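Local coordinates for protein glycoside hydrolase family 31 (Trueperella pyogenes, PDB 5I0G) that probably hydrolyses cycloalternan, a cyclic glucose oligosaccharide, as a glycoside hydrolase of family 31, and binds that substrate in a pocket rich in aromatic side chains, at residues A[290-295]-A[635-640]; A[295-300]-A[586-591]; A[387-392]-A[429-434]. The protein carries 1 engineered substitution. All coordinates share one frame; numbering follows the deposited sequence.

Interaction 1 (A[290-295]-A[635-640]); sequences MPEWIF and YLVAQT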
loop_
_atom_site.group_PDB
_atom_site.type_symbol
_atom_site.label_atom_id
_atom_site.label_comp_id
_atom_site.label_asym_id
_atom_site.label_seq_id
_atom_site.Cartn_x
_atom_site.Cartn_y
_atom_site.Cartn_z
ATOM N N MET A 290 -7.492 -11.464 -16.709
ATOM C CA MET A 290 -7.804 -10.083 -17.027
ATOM C C MET A 290 -7.991 -9.932 -18.526
ATOM O O MET A 290 -7.523 -10.759 -19.287
ATOM C CB MET A 290 -6.689 -9.179 -16.522
ATOM C CG MET A 290 -6.660 -9.028 -15.008
ATOM S SD MET A 290 -8.038 -8.052 -14.356
ATOM C CE MET A 290 -8.340 -8.941 -12.838
ATOM N N PRO A 291 -8.694 -8.875 -18.962
ATOM C CA PRO A 291 -8.825 -8.662 -20.390
ATOM C C PRO A 291 -7.538 -8.063 -20.991
ATOM O O PRO A 291 -6.733 -7.471 -20.260
ATOM C CB PRO A 291 -10.011 -7.698 -20.485
ATOM C CG PRO A 291 -9.960 -6.930 -19.225
ATOM C CD PRO A 291 -9.319 -7.794 -18.185
ATOM N N GLU A 292 -7.355 -8.219 -22.298
ATOM C CA GLU A 292 -6.092 -7.843 -22.966
ATOM C C GLU A 292 -5.776 -6.352 -22.959
ATOM O O GLU A 292 -4.606 -5.976 -23.054
ATOM C CB GLU A 292 -6.070 -8.312 -24.429
ATOM C CG GLU A 292 -6.043 -9.824 -24.593
ATOM C CD GLU A 292 -5.739 -10.303 -26.030
ATOM O OE1 GLU A 292 -5.215 -9.485 -26.846
ATOM O OE2 GLU A 292 -6.011 -11.508 -26.317
ATOM N N TRP A 293 -6.825 -5.523 -22.900
ATOM C CA TRP A 293 -6.689 -4.056 -22.939
ATOM C C TRP A 293 -5.970 -3.446 -21.735
ATOM O O TRP A 293 -5.497 -2.294 -21.817
ATOM C CB TRP A 293 -8.031 -3.342 -23.195
ATOM C CG TRP A 293 -9.185 -3.705 -22.253
ATOM C CD1 TRP A 293 -10.201 -4.599 -22.492
ATOM C CD2 TRP A 293 -9.449 -3.136 -20.971
ATOM N NE1 TRP A 293 -11.066 -4.627 -21.428
ATOM C CE2 TRP A 293 -10.630 -3.749 -20.476
ATOM C CE3 TRP A 293 -8.794 -2.183 -20.182
ATOM C CZ2 TRP A 293 -11.169 -3.433 -19.225
ATOM C CZ3 TRP A 293 -9.330 -1.869 -18.923
ATOM C CH2 TRP A 293 -10.510 -2.492 -18.465
ATOM N N ILE A 294 -5.811 -4.199 -20.644
ATOM C CA ILE A 294 -5.000 -3.678 -19.539
ATOM C C ILE A 294 -3.542 -3.441 -19.950
ATOM O O ILE A 294 -2.867 -2.657 -19.295
ATOM C CB ILE A 294 -5.063 -4.520 -18.249
ATOM C CG1 ILE A 294 -4.368 -5.884 -18.414
ATOM C CG2 ILE A 294 -6.512 -4.670 -17.764
ATOM C CD1 ILE A 294 -4.109 -6.556 -17.083
ATOM N N PHE A 295 -3.095 -4.074 -21.047
ATOM C CA PHE A 295 -1.697 -4.011 -21.489
ATOM C C PHE A 295 -1.290 -2.877 -22.422
ATOM O O PHE A 295 -0.121 -2.771 -22.752
ATOM C CB PHE A 295 -1.285 -5.356 -22.088
ATOM C CG PHE A 295 -1.251 -6.453 -21.079
ATOM C CD1 PHE A 295 -0.469 -6.325 -19.939
ATOM C CD2 PHE A 295 -2.012 -7.591 -21.238
ATOM C CE1 PHE A 295 -0.434 -7.323 -18.987
ATOM C CE2 PHE A 295 -1.974 -8.605 -20.280
ATOM C CZ PHE A 295 -1.181 -8.469 -19.158
ATOM N N TYR A 635 2.826 -10.889 -26.702
ATOM C CA TYR A 635 3.804 -11.453 -25.749
ATOM C C TYR A 635 3.317 -11.363 -24.283
ATOM O O TYR A 635 3.376 -12.357 -23.534
ATOM C CB TYR A 635 5.194 -10.832 -25.928
ATOM C CG TYR A 635 6.232 -11.368 -24.951
ATOM C CD1 TYR A 635 6.900 -12.574 -25.195
ATOM C CD2 TYR A 635 6.528 -10.682 -23.766
ATOM C CE1 TYR A 635 7.845 -13.057 -24.297
ATOM C CE2 TYR A 635 7.462 -11.171 -22.867
ATOM C CZ TYR A 635 8.121 -12.345 -23.133
ATOM O OH TYR A 635 9.040 -12.821 -22.227
ATOM N N LEU A 636 2.807 -10.199 -23.886
ATOM C CA LEU A 636 2.287 -10.002 -22.532
ATOM C C LEU A 636 1.067 -10.895 -22.219
ATOM O O LEU A 636 0.918 -11.408 -21.093
ATOM C CB LEU A 636 1.923 -8.526 -22.309
ATOM C CG LEU A 636 3.090 -7.528 -22.332
ATOM C CD1 LEU A 636 2.574 -6.098 -22.487
ATOM C CD2 LEU A 636 3.942 -7.669 -21.069
ATOM N N VAL A 637 0.204 -11.065 -23.213
ATOM C CA VAL A 637 -0.961 -11.933 -23.097
ATOM C C VAL A 637 -0.566 -13.411 -22.952
ATOM O O VAL A 637 -1.120 -14.124 -22.110
ATOM C CB VAL A 637 -1.916 -11.761 -24.313
ATOM C CG1 VAL A 637 -2.999 -12.838 -24.348
ATOM C CG2 VAL A 637 -2.575 -10.396 -24.272
ATOM N N ALA A 638 0.356 -13.866 -23.798
ATOM C CA ALA A 638 0.776 -15.256 -23.791
ATOM C C ALA A 638 1.562 -15.566 -22.521
ATOM O O ALA A 638 1.338 -16.595 -21.885
ATOM C CB ALA A 638 1.583 -15.578 -25.040
ATOM N N GLN A 639 2.468 -14.673 -22.131
ATOM C CA GLN A 639 3.259 -14.888 -20.917
ATOM C C GLN A 639 2.419 -14.789 -19.656
ATOM O O GLN A 639 2.693 -15.503 -18.693
ATOM C CB GLN A 639 4.423 -13.909 -20.819
ATOM C CG GLN A 639 5.478 -14.091 -21.887
ATOM C CD GLN A 639 6.146 -15.443 -21.824
ATOM O OE1 GLN A 639 6.626 -15.856 -20.774
ATOM N NE2 GLN A 639 6.172 -16.143 -22.949
ATOM N N THR A 640 1.418 -13.912 -19.666
ATOM C CA THR A 640 0.462 -13.827 -18.566
ATOM C C THR A 640 -0.300 -15.145 -18.396
ATOM O O THR A 640 -0.481 -15.615 -17.261
ATOM C CB THR A 640 -0.523 -12.650 -18.729
ATOM O OG1 THR A 640 0.172 -11.414 -18.563
ATOM C CG2 THR A 640 -1.652 -12.720 -17.694
#
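Leu-636, the first residue of helix segment 635-640 to meet the 3-10 turn, lays its CB over the centre of the Phe-295 ring, a CH-pi contact 4.0 Å from CB to the ring centroid and only 10° off the ring normal. Its branch CD1 reaches back to Phe-295 CB at 3.9 Å. The opposite face of the ring is covered by Ile-294 CG1, so the phenyl group is sandwiched between helix and 3-10 turn. One residue on, Val-637 sends CG2 between two neighbours. This methyl stands 4.2 Å from Phe-295 CD2 and presses on the aliphatic part of Glu-292, 3.5 Å from CG, the two side chains crossing at about a right angle. A turn later, Thr-640 OG1 approaches Phe-295 CZ obliquely at 3.3 Å. The hydroxyl (chi1 -69°) turns back on its own helix and bonds Leu-636 O at 2.6 Å, so it has a polar partner although it lies against an aromatic ring; the amide of Thr-640 reaches the same carbonyl from the other face of its plane. Helix 633-646 is thereby packed on the 3-10 turn 292-295 that leads into strand 298-300, a largely apolar contact of the TIM-barrel domain.

Interaction 2 (A[295-300]-A[586-591]); sequences FGLWAS and PIMQYH. With GLC (alpha-D-glucopyranose), chain B.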
loop_
_atom_site.group_PDB
_atom_site.type_symbol
_atom_site.label_atom_id
_atom_site.label_comp_id
_atom_site.label_asym_id
_atom_site.label_seq_id
_atom_site.Cartn_x
_atom_site.Cartn_y
_atom_site.Cartn_z
ATOM N N PHE A 295 -3.095 -4.074 -21.047
ATOM C CA PHE A 295 -1.697 -4.011 -21.489
ATOM C C PHE A 295 -1.290 -2.877 -22.422
ATOM O O PHE A 295 -0.121 -2.771 -22.752
ATOM C CB PHE A 295 -1.285 -5.356 -22.088
ATOM C CG PHE A 295 -1.251 -6.453 -21.079
ATOM C CD1 PHE A 295 -0.469 -6.325 -19.939
ATOM C CD2 PHE A 295 -2.012 -7.591 -21.238
ATOM C CE1 PHE A 295 -0.434 -7.323 -18.987
ATOM C CE2 PHE A 295 -1.974 -8.605 -20.280
ATOM C CZ PHE A 295 -1.181 -8.469 -19.158
ATOM N N GLY A 296 -2.228 -2.029 -22.824
ATOM C CA GLY A 296 -1.893 -0.782 -23.514
ATOM C C GLY A 296 -1.517 0.341 -22.552
ATOM O O GLY A 296 -1.440 0.149 -21.326
ATOM N N LEU A 297 -1.253 1.518 -23.105
ATOM C CA LEU A 297 -0.895 2.665 -22.287
ATOM C C LEU A 297 -2.132 3.175 -21.520
ATOM O O LEU A 297 -3.201 3.386 -22.115
ATOM C CB LEU A 297 -0.298 3.780 -23.154
ATOM C CG LEU A 297 0.090 5.065 -22.428
ATOM C CD1 LEU A 297 1.212 4.811 -21.432
ATOM C CD2 LEU A 297 0.485 6.120 -23.441
ATOM N N TRP A 298 -1.971 3.362 -20.205
ATOM C CA TRP A 298 -2.989 4.007 -19.353
ATOM C C TRP A 298 -2.638 5.480 -19.209
ATOM O O TRP A 298 -1.515 5.804 -18.819
ATOM C CB TRP A 298 -3.001 3.413 -17.941
ATOM C CG TRP A 298 -3.472 1.992 -17.811
ATOM C CD1 TRP A 298 -3.140 0.928 -18.605
ATOM C CD2 TRP A 298 -4.351 1.478 -16.808
ATOM N NE1 TRP A 298 -3.759 -0.215 -18.161
ATOM C CE2 TRP A 298 -4.511 0.090 -17.059
ATOM C CE3 TRP A 298 -5.021 2.051 -15.720
ATOM C CZ2 TRP A 298 -5.312 -0.736 -16.259
ATOM C CZ3 TRP A 298 -5.822 1.218 -14.912
ATOM C CH2 TRP A 298 -5.960 -0.154 -15.200
ATOM N N ALA A 299 -3.604 6.357 -19.481
ATOM C CA ALA A 299 -3.446 7.815 -19.332
ATOM C C ALA A 299 -4.191 8.301 -18.093
ATOM O O ALA A 299 -5.346 7.915 -17.888
ATOM C CB ALA A 299 -4.000 8.529 -20.559
ATOM N N SER A 300 -3.554 9.155 -17.292
ATOM C CA SER A 300 -4.182 9.680 -16.080
ATOM C C SER A 300 -3.646 11.049 -15.698
ATOM O O SER A 300 -2.484 11.387 -15.945
ATOM C CB SER A 300 -3.968 8.695 -14.908
ATOM O OG SER A 300 -4.541 9.163 -13.690
ATOM N N PRO A 586 4.467 -4.735 -16.210
ATOM C CA PRO A 586 3.151 -5.296 -16.482
ATOM C C PRO A 586 2.058 -4.274 -16.800
ATOM O O PRO A 586 1.301 -4.488 -17.751
ATOM C CB PRO A 586 2.840 -6.079 -15.213
ATOM C CG PRO A 586 4.172 -6.445 -14.660
ATOM C CD PRO A 586 4.998 -5.222 -14.925
ATOM N N ILE A 587 1.969 -3.205 -16.005
ATOM C CA ILE A 587 1.028 -2.097 -16.267
ATOM C C ILE A 587 1.812 -0.807 -16.487
ATOM O O ILE A 587 2.562 -0.383 -15.614
ATOM C CB ILE A 587 0.013 -1.899 -15.120
ATOM C CG1 ILE A 587 -0.759 -3.197 -14.841
ATOM C CG2 ILE A 587 -0.943 -0.735 -15.400
ATOM C CD1 ILE A 587 -1.554 -3.721 -16.006
ATOM N N MET A 588 1.624 -0.222 -17.676
ATOM C CA MET A 588 2.307 0.985 -18.147
ATOM C C MET A 588 1.342 2.148 -18.030
ATOM O O MET A 588 0.288 2.149 -18.692
ATOM C CB MET A 588 2.712 0.806 -19.606
ATOM C CG MET A 588 3.484 1.963 -20.215
ATOM S SD MET A 588 3.674 1.754 -21.993
ATOM C CE MET A 588 4.805 3.097 -22.352
ATOM N N GLN A 589 1.712 3.140 -17.219
ATOM C CA GLN A 589 0.794 4.221 -16.820
ATOM C C GLN A 589 1.524 5.484 -16.399
ATOM O O GLN A 589 2.498 5.401 -15.678
ATOM C CB GLN A 589 -0.103 3.733 -15.654
ATOM C CG GLN A 589 -1.205 4.705 -15.210
ATOM C CD GLN A 589 -1.092 5.214 -13.775
ATOM O OE1 GLN A 589 -2.099 5.574 -13.182
ATOM N NE2 GLN A 589 0.112 5.232 -13.208
ATOM N N TYR A 590 1.029 6.645 -16.845
ATOM C CA TYR A 590 1.470 7.948 -16.346
ATOM C C TYR A 590 0.354 8.639 -15.601
ATOM O O TYR A 590 -0.813 8.394 -15.877
ATOM C CB TYR A 590 2.016 8.854 -17.467
ATOM C CG TYR A 590 1.014 9.431 -18.440
ATOM C CD1 TYR A 590 0.287 10.577 -18.127
ATOM C CD2 TYR A 590 0.827 8.858 -19.693
ATOM C CE1 TYR A 590 -0.610 11.136 -19.037
ATOM C CE2 TYR A 590 -0.058 9.411 -20.611
ATOM C CZ TYR A 590 -0.782 10.545 -20.272
ATOM O OH TYR A 590 -1.682 11.084 -21.171
ATOM N N HIS A 591 0.736 9.513 -14.677
ATOM C CA HIS A 591 -0.192 10.094 -13.717
ATOM C C HIS A 591 0.371 11.408 -13.150
ATOM O O HIS A 591 1.572 11.619 -13.178
ATOM C CB HIS A 591 -0.432 9.071 -12.601
ATOM C CG HIS A 591 -1.427 9.507 -11.572
ATOM N ND1 HIS A 591 -2.608 10.150 -11.895
ATOM C CD2 HIS A 591 -1.425 9.374 -10.223
ATOM C CE1 HIS A 591 -3.265 10.432 -10.788
ATOM N NE2 HIS A 591 -2.581 9.956 -9.761
HETATM C C1 GLC B . -3.891 9.739 -3.516
HETATM C C2 GLC B . -3.233 8.829 -4.557
HETATM C C3 GLC B . -3.080 9.557 -5.883
HETATM C C4 GLC B . -4.375 10.217 -6.342
HETATM C C5 GLC B . -4.966 11.052 -5.219
HETATM C C6 GLC B . -6.336 11.588 -5.589
HETATM O O2 GLC B . -1.934 8.388 -4.119
HETATM O O3 GLC B . -2.639 8.668 -6.915
HETATM O O4 GLC B . -4.089 11.071 -7.450
HETATM O O5 GLC B . -5.107 10.276 -4.024
HETATM O O6 GLC B . -6.612 12.638 -4.668
HETATM O O HOH W 1 -0.297 -1.607 -19.590
HETATM O O HOH W 2 -4.488 6.477 -12.272
#
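Ser-300 OG is approached by two groups: His-591 ND1 gives it a short but strongly bent, weak hydrogen bond (2.8 Å), and a water lies 3.0 Å away. That same water donates to Gln-589 OE1, tying serine to glutamine, whose NE2 is held by Asp-561. With its OG anti to the backbone N (chi1 179°), Ser-300 points its hydroxyl at the imidazole, and the far nitrogen of the ring, NE2, reaches O4 (3.0 Å) and O3 of the chain B glucose. Ser-300 is thus a second-shell neighbour of a sugar-binding histidine; Glu-330 is a further partner of this glucose. Behind this end the two strands run parallel. Trp-298 N bonds Met-588 O at 3.0 Å, nearly straight and in the carbonyl plane, while Tyr-590 N returns a longer, weak bond to Trp-298 O. Before the strand pairing, a second water bridges Gly-296 O and Met-588 N. Side chains fill both faces. Ile-587 CG2 sits over the five-membered ring of Trp-298, 4.0 Å from its centroid, and Gln-589 CG touches Trp-298 CB. On the other face Ala-299 CA lies over one face of the Tyr-590 ring, a CH-pi contact, and the tyrosine hydroxyl goes on to His-317. Leu-297 CD1 rests on Met-588 CG (3.8 Å), and Pro-586 O meets the edge of Phe-295 in its plane, 3.4 Å from CD1. Pairing the first strand with the eighth closes the parallel barrel of the TIM fold, with the sugar site beyond the C-terminal ends of the strands.

Interaction 3 (A[387-392]-A[429-434]); sequences WQIPLQ and WWFPNA. With GLC (alpha-D-glucopyranose), chain C; GLC (alpha-D-glucopyranose), chain D; GLC (alpha-D-glucopyranose), chain B.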
loop_
_atom_site.group_PDB
_atom_site.type_symbol
_atom_site.label_atom_id
_atom_site.label_comp_id
_atom_site.label_asym_id
_atom_site.label_seq_id
_atom_site.Cartn_x
_atom_site.Cartn_y
_atom_site.Cartn_z
ATOM N N TRP A 387 -12.154 6.756 -10.173
ATOM C CA TRP A 387 -11.541 6.727 -8.857
ATOM C C TRP A 387 -12.561 6.561 -7.746
ATOM O O TRP A 387 -13.715 6.998 -7.856
ATOM C CB TRP A 387 -10.776 8.027 -8.678
ATOM C CG TRP A 387 -9.875 8.150 -7.511
ATOM C CD1 TRP A 387 -8.558 7.870 -7.484
ATOM C CD2 TRP A 387 -10.202 8.698 -6.230
ATOM N NE1 TRP A 387 -8.037 8.169 -6.252
ATOM C CE2 TRP A 387 -9.030 8.678 -5.461
ATOM C CE3 TRP A 387 -11.382 9.174 -5.653
ATOM C CZ2 TRP A 387 -8.984 9.127 -4.147
ATOM C CZ3 TRP A 387 -11.346 9.626 -4.343
ATOM C CH2 TRP A 387 -10.147 9.591 -3.597
ATOM N N GLN A 388 -12.122 5.911 -6.678
ATOM C CA GLN A 388 -12.958 5.610 -5.511
ATOM C C GLN A 388 -12.101 5.596 -4.257
ATOM O O GLN A 388 -10.862 5.407 -4.324
ATOM C CB GLN A 388 -13.622 4.225 -5.621
ATOM C CG GLN A 388 -14.711 4.099 -6.663
ATOM C CD GLN A 388 -16.007 4.771 -6.257
ATOM O OE1 GLN A 388 -16.831 4.182 -5.567
ATOM N NE2 GLN A 388 -16.198 5.997 -6.697
ATOM N N ILE A 389 -12.789 5.738 -3.124
ATOM C CA ILE A 389 -12.180 5.684 -1.794
ATOM C C ILE A 389 -13.165 4.897 -0.900
ATOM O O ILE A 389 -14.396 5.066 -1.059
ATOM C CB ILE A 389 -11.918 7.131 -1.285
ATOM C CG1 ILE A 389 -11.133 7.169 0.026
ATOM C CG2 ILE A 389 -13.210 7.904 -1.063
ATOM C CD1 ILE A 389 -9.645 7.201 -0.166
ATOM N N PRO A 390 -12.664 4.053 0.047
ATOM C CA PRO A 390 -13.605 3.331 0.925
ATOM C C PRO A 390 -13.855 4.111 2.227
ATOM O O PRO A 390 -13.548 3.628 3.302
ATOM C CB PRO A 390 -12.862 2.010 1.197
ATOM C CG PRO A 390 -11.423 2.419 1.220
ATOM C CD PRO A 390 -11.278 3.677 0.376
ATOM N N LEU A 391 -14.378 5.326 2.084
ATOM C CA LEU A 391 -14.733 6.224 3.177
ATOM C C LEU A 391 -15.940 7.055 2.773
ATOM O O LEU A 391 -16.175 7.274 1.598
ATOM C CB LEU A 391 -13.594 7.195 3.492
ATOM C CG LEU A 391 -12.331 6.578 4.110
ATOM C CD1 LEU A 391 -11.208 7.603 4.118
ATOM C CD2 LEU A 391 -12.635 6.035 5.503
ATOM N N GLN A 392 -16.697 7.519 3.759
ATOM C CA GLN A 392 -17.829 8.394 3.525
ATOM C C GLN A 392 -17.622 9.619 4.400
ATOM O O GLN A 392 -17.763 9.553 5.627
ATOM C CB GLN A 392 -19.129 7.681 3.879
ATOM C CG GLN A 392 -20.372 8.524 3.683
ATOM C CD GLN A 392 -20.903 8.445 2.278
ATOM O OE1 GLN A 392 -21.106 7.365 1.756
ATOM N NE2 GLN A 392 -21.136 9.575 1.669
ATOM N N TRP A 429 -5.055 11.255 8.655
ATOM C CA TRP A 429 -4.902 12.625 8.150
ATOM C C TRP A 429 -5.673 12.821 6.816
ATOM O O TRP A 429 -6.010 13.942 6.461
ATOM C CB TRP A 429 -3.393 12.991 8.005
ATOM C CG TRP A 429 -2.660 12.098 7.047
ATOM C CD1 TRP A 429 -2.582 12.249 5.687
ATOM C CD2 TRP A 429 -1.978 10.868 7.353
ATOM N NE1 TRP A 429 -1.876 11.207 5.138
ATOM C CE2 TRP A 429 -1.499 10.342 6.131
ATOM C CE3 TRP A 429 -1.725 10.162 8.538
ATOM C CZ2 TRP A 429 -0.776 9.138 6.053
ATOM C CZ3 TRP A 429 -0.993 8.962 8.461
ATOM C CH2 TRP A 429 -0.525 8.470 7.220
ATOM N N TRP A 430 -5.939 11.735 6.085
ATOM C CA TRP A 430 -6.691 11.798 4.830
ATOM C C TRP A 430 -8.190 11.530 5.035
ATOM O O TRP A 430 -8.569 10.441 5.482
ATOM C CB TRP A 430 -6.115 10.783 3.854
ATOM C CG TRP A 430 -6.475 11.014 2.438
ATOM C CD1 TRP A 430 -6.750 12.213 1.843
ATOM C CD2 TRP A 430 -6.550 10.028 1.405
ATOM N NE1 TRP A 430 -6.999 12.028 0.507
ATOM C CE2 TRP A 430 -6.882 10.700 0.209
ATOM C CE3 TRP A 430 -6.365 8.647 1.372
ATOM C CZ2 TRP A 430 -7.038 10.039 -1.007
ATOM C CZ3 TRP A 430 -6.524 7.985 0.165
ATOM C CH2 TRP A 430 -6.851 8.687 -1.015
ATOM N N PHE A 431 -9.029 12.520 4.695
ATOM C CA PHE A 431 -10.459 12.508 5.012
ATOM C C PHE A 431 -10.641 12.199 6.503
ATOM O O PHE A 431 -11.185 11.143 6.870
ATOM C CB PHE A 431 -11.211 11.482 4.154
ATOM C CG PHE A 431 -11.151 11.758 2.671
ATOM C CD1 PHE A 431 -11.798 12.877 2.130
ATOM C CD2 PHE A 431 -10.489 10.904 1.822
ATOM C CE1 PHE A 431 -11.766 13.131 0.762
ATOM C CE2 PHE A 431 -10.452 11.154 0.458
ATOM C CZ PHE A 431 -11.096 12.258 -0.074
ATOM N N PRO A 432 -10.153 13.103 7.375
ATOM C CA PRO A 432 -10.269 12.830 8.808
ATOM C C PRO A 432 -11.749 12.779 9.235
ATOM O O PRO A 432 -12.583 13.448 8.628
ATOM C CB PRO A 432 -9.511 13.991 9.458
ATOM C CG PRO A 432 -9.581 15.101 8.455
ATOM C CD PRO A 432 -9.676 14.470 7.096
ATOM N N ASN A 433 -12.053 11.918 10.211
ATOM C CA ASN A 433 -13.405 11.732 10.788
ATOM C C ASN A 433 -14.453 11.099 9.875
ATOM O O ASN A 433 -15.610 10.977 10.266
ATOM C CB ASN A 433 -13.941 13.045 11.421
ATOM C CG ASN A 433 -13.046 13.548 12.559
ATOM O OD1 ASN A 433 -12.416 14.606 12.462
ATOM N ND2 ASN A 433 -12.963 12.777 13.629
ATOM N N ALA A 434 -14.057 10.646 8.687
ATOM C CA ALA A 434 -14.998 9.999 7.772
ATOM C C ALA A 434 -15.443 8.636 8.313
ATOM O O ALA A 434 -14.718 7.981 9.086
ATOM C CB ALA A 434 -14.382 9.845 6.383
HETATM C C1 GLC C . -3.156 13.886 -0.991
HETATM C C2 GLC C . -2.817 12.970 -2.167
HETATM C C3 GLC C . -3.398 11.562 -1.977
HETATM C C4 GLC C . -2.904 11.017 -0.630
HETATM C C5 GLC C . -3.330 11.990 0.467
HETATM C C6 GLC C . -3.069 11.513 1.899
HETATM O O2 GLC C . -3.301 13.542 -3.391
HETATM O O3 GLC C . -2.967 10.768 -3.098
HETATM O O4 GLC C . -3.425 9.717 -0.355
HETATM O O5 GLC C . -2.708 13.262 0.217
HETATM O O6 GLC C . -1.696 11.199 2.128
HETATM C C1 GLC D . -8.593 15.162 -1.064
HETATM C C2 GLC D . -9.157 16.262 -0.171
HETATM C C3 GLC D . -8.129 17.373 0.015
HETATM C C4 GLC D . -6.820 16.797 0.538
HETATM C C5 GLC D . -6.309 15.762 -0.448
HETATM C C6 GLC D . -4.984 15.128 -0.019
HETATM O O2 GLC D . -10.371 16.785 -0.733
HETATM O O3 GLC D . -8.617 18.335 0.950
HETATM O O4 GLC D . -5.877 17.852 0.705
HETATM O O5 GLC D . -7.304 14.736 -0.594
HETATM O O6 GLC D . -4.574 14.164 -1.012
HETATM C C1 GLC B . -3.891 9.739 -3.516
HETATM C C2 GLC B . -3.233 8.829 -4.557
HETATM C C3 GLC B . -3.080 9.557 -5.883
HETATM C C4 GLC B . -4.375 10.217 -6.342
HETATM C C5 GLC B . -4.966 11.052 -5.219
HETATM C C6 GLC B . -6.336 11.588 -5.589
HETATM O O2 GLC B . -1.934 8.388 -4.119
HETATM O O3 GLC B . -2.639 8.668 -6.915
HETATM O O4 GLC B . -4.089 11.071 -7.450
HETATM O O5 GLC B . -5.107 10.276 -4.024
HETATM O O6 GLC B . -6.612 12.638 -4.668
#
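Trp-430 is clasped between protein and sugar: Ile-389 CD1 pushes against one face of its indole, just 3.2 Å from CZ3, while the chain C glucose lies over the other, its C6 3.5 Å from Trp-430 CG. The close methyl contact marks a tight fit. Ile-389 holds CG1 anti to the backbone N (chi1 -173°), and the turn about the next bond (chi2 89°) then carries CD1 to the six-membered ring; its CG1 also packs obliquely on Phe-431 CE2. Trp-387 and Trp-430 point at each other from opposite directions and meet rim to rim, CZ2 to CZ2 at 3.8 Å. Trp-387 NE1 is taken by Asp-467, and its indole passes close to C6 of the chain B glucose. Farther along, Leu-391 reaches Phe-431 CB with CD1 (3.9 Å) and packs its CB on Ala-434, which closes the type II turn begun at Phe-431. Trp-430 NE1 donates in plane to O5 of the chain D glucose (2.9 Å). Trp-429 NE1 donates to O6 of the chain C glucose (3.0 Å). With Ile-389 on one face and glucose on the other, the Trp-430 indole combines stacking with hydrogen bonding, consistent with a site holding several glucose units of the bound cycloalternan.

All three contacts belong to the family 31 TIM-barrel domain and are nested along the chain: interaction 3 lies inside the loop closed by interaction 2, which lies inside that closed by interaction 1. Interactions 1 and 2 touch and share Phe-295, their centres about 13 Å apart, so the packing of helix 633-646 passes directly into the seam between strands 298-300 and 587-590. Interaction 3, its centre about 25 Å from that of interaction 2 and 32 Å from that of interaction 1, begins at the C-terminal end of the third strand, 383-388, and runs into the loop beyond it. Interactions 2 and 3 both touch the chain B glucose, so separate barrel strands deliver residues to one glycan pocket.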